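Local coordinates for protein VP1 (Polyomavirus HPyV6, PDB 4PCG) that probably serves as the major structural protein of the viral capsid, its jelly-roll domain assembling into pentamers and taking part in attachment to host cells, at residues N30-S35 against T168-F172. Sequence-based numbering, arbitrary orientation.
Sequences NFASGS and TAANF
Two loops of the VP1 jelly-roll domain meet here, neither in regular secondary structure: 30-35, after strand 9-27, bends around A170 of 168-172, which leads from strand 163-166 toward strand 177-179. The CA atoms come closest at S35 and N171, 5.0 Å apart, and 273 Å² is buried in all. A169 is extended (phi/psi -149/178) and sets its CB 3.5 Å from S35 O. At A170 the backbone bends (-87/-2) and its N and O both pair across the contact: A170 N donates to S35 O at 3.1 Å and nearly straight (169°), while A170 O accepts from N30 ND2 at 2.8 Å. The methyl of A170 enters the concave side of the curl, with its CB 4.0 Å from A32 CB; a bound thiocyanate, probably from the crystallisation liquor, lies about 4 Å from this side chain. N171 (-119/38), chi1 p, packs its CB 3.5 Å from G34 O, while its ND2 hydrogen-bonds to G145 O. F172 points its CA-to-CB bond away, and its ring meets W177 edge-to-face. No other subunit of the pentamer touches either loop. Asparagine suits position 30 because the buried amide of N30 (chi1 t) ties three loop backbones together: OD1 accepts from V39 N, and ND2 reaches Y61 O as well as A170 O, the latter with an N-H...O angle of 149°.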
loop_
_atom_site.group_PDB
_atom_site.type_symbol
_atom_site.label_atom_id
_atom_site.label_comp_id
_atom_site.label_asym_id
_atom_site.label_seq_id
_atom_site.Cartn_x
_atom_site.Cartn_y
_atom_site.Cartn_z
ATOM N N ASN B 30 -20.976 -18.463 6.873
ATOM C CA ASN B 30 -22.381 -18.770 6.978
ATOM C C ASN B 30 -23.173 -18.089 5.860
ATOM O O ASN B 30 -23.246 -16.864 5.810
ATOM C CB ASN B 30 -22.806 -18.220 8.340
ATOM C CG ASN B 30 -24.275 -18.122 8.495
ATOM O OD1 ASN B 30 -25.042 -18.986 8.007
ATOM N ND2 ASN B 30 -24.712 -17.064 9.177
ATOM N N PHE B 31 -23.743 -18.897 4.983
ATOM C CA PHE B 31 -24.659 -18.483 3.902
ATOM C C PHE B 31 -26.048 -19.037 4.246
ATOM O O PHE B 31 -26.602 -19.923 3.561
ATOM C CB PHE B 31 -24.185 -19.074 2.551
ATOM C CG PHE B 31 -22.892 -18.480 2.026
ATOM C CD1 PHE B 31 -21.658 -19.049 2.358
ATOM C CD2 PHE B 31 -22.901 -17.370 1.193
ATOM C CE1 PHE B 31 -20.470 -18.522 1.882
ATOM C CE2 PHE B 31 -21.715 -16.834 0.707
ATOM C CZ PHE B 31 -20.503 -17.416 1.033
ATOM N N ALA B 32 -26.588 -18.577 5.365
ATOM C CA ALA B 32 -27.866 -19.087 5.883
ATOM C C ALA B 32 -29.020 -18.989 4.908
ATOM O O ALA B 32 -29.060 -18.094 4.089
ATOM C CB ALA B 32 -28.219 -18.345 7.160
ATOM N N SER B 33 -29.994 -19.878 5.037
ATOM C CA SER B 33 -31.252 -19.757 4.312
ATOM C C SER B 33 -32.393 -19.307 5.218
ATOM O O SER B 33 -33.511 -19.139 4.766
ATOM C CB SER B 33 -31.606 -21.087 3.646
ATOM O OG SER B 33 -31.455 -22.131 4.581
ATOM N N GLY B 34 -32.095 -19.095 6.503
ATOM C CA GLY B 34 -33.104 -18.705 7.483
ATOM C C GLY B 34 -32.412 -18.321 8.810
ATOM O O GLY B 34 -31.187 -18.334 8.928
ATOM N N SER B 35 -33.209 -17.999 9.811
ATOM C CA SER B 35 -32.665 -17.357 11.048
ATOM C C SER B 35 -31.939 -18.306 12.001
ATOM O O SER B 35 -30.970 -17.933 12.661
ATOM C CB SER B 35 -33.825 -16.746 11.832
ATOM O OG SER B 35 -34.821 -17.729 12.106
ATOM N N THR B 168 -28.377 -11.177 16.132
ATOM C CA THR B 168 -28.711 -12.206 17.078
ATOM C C THR B 168 -29.092 -13.509 16.391
ATOM O O THR B 168 -29.545 -14.437 17.040
ATOM C CB THR B 168 -29.879 -11.747 17.941
ATOM O OG1 THR B 168 -31.007 -11.473 17.106
ATOM C CG2 THR B 168 -29.518 -10.468 18.701
ATOM N N ALA B 169 -28.931 -13.571 15.075
ATOM C CA ALA B 169 -29.319 -14.769 14.321
ATOM C C ALA B 169 -28.401 -14.898 13.113
ATOM O O ALA B 169 -27.550 -14.058 12.902
ATOM C CB ALA B 169 -30.778 -14.677 13.898
ATOM N N ALA B 170 -28.610 -15.963 12.348
ATOM C CA ALA B 170 -27.712 -16.391 11.281
ATOM C C ALA B 170 -28.013 -15.713 9.944
ATOM O O ALA B 170 -27.283 -15.923 8.980
ATOM C CB ALA B 170 -27.817 -17.912 11.098
ATOM N N ASN B 171 -29.030 -14.872 9.872
ATOM C CA ASN B 171 -29.502 -14.401 8.566
ATOM C C ASN B 171 -29.414 -12.884 8.326
ATOM O O ASN B 171 -30.299 -12.306 7.711
ATOM C CB ASN B 171 -30.907 -14.944 8.316
ATOM C CG ASN B 171 -31.933 -14.402 9.281
ATOM O OD1 ASN B 171 -31.590 -13.949 10.399
ATOM N ND2 ASN B 171 -33.190 -14.402 8.855
ATOM N N PHE B 172 -28.342 -12.266 8.822
ATOM C CA PHE B 172 -28.016 -10.865 8.547
ATOM C C PHE B 172 -26.971 -10.752 7.421
ATOM O O PHE B 172 -25.779 -10.912 7.650
ATOM C CB PHE B 172 -27.520 -10.169 9.811
ATOM C CG PHE B 172 -28.599 -9.931 10.812
ATOM C CD1 PHE B 172 -29.002 -10.940 11.685
ATOM C CD2 PHE B 172 -29.193 -8.674 10.929
ATOM C CE1 PHE B 172 -30.018 -10.722 12.597
ATOM C CE2 PHE B 172 -30.186 -8.447 11.867
ATOM C CZ PHE B 172 -30.591 -9.469 12.707
#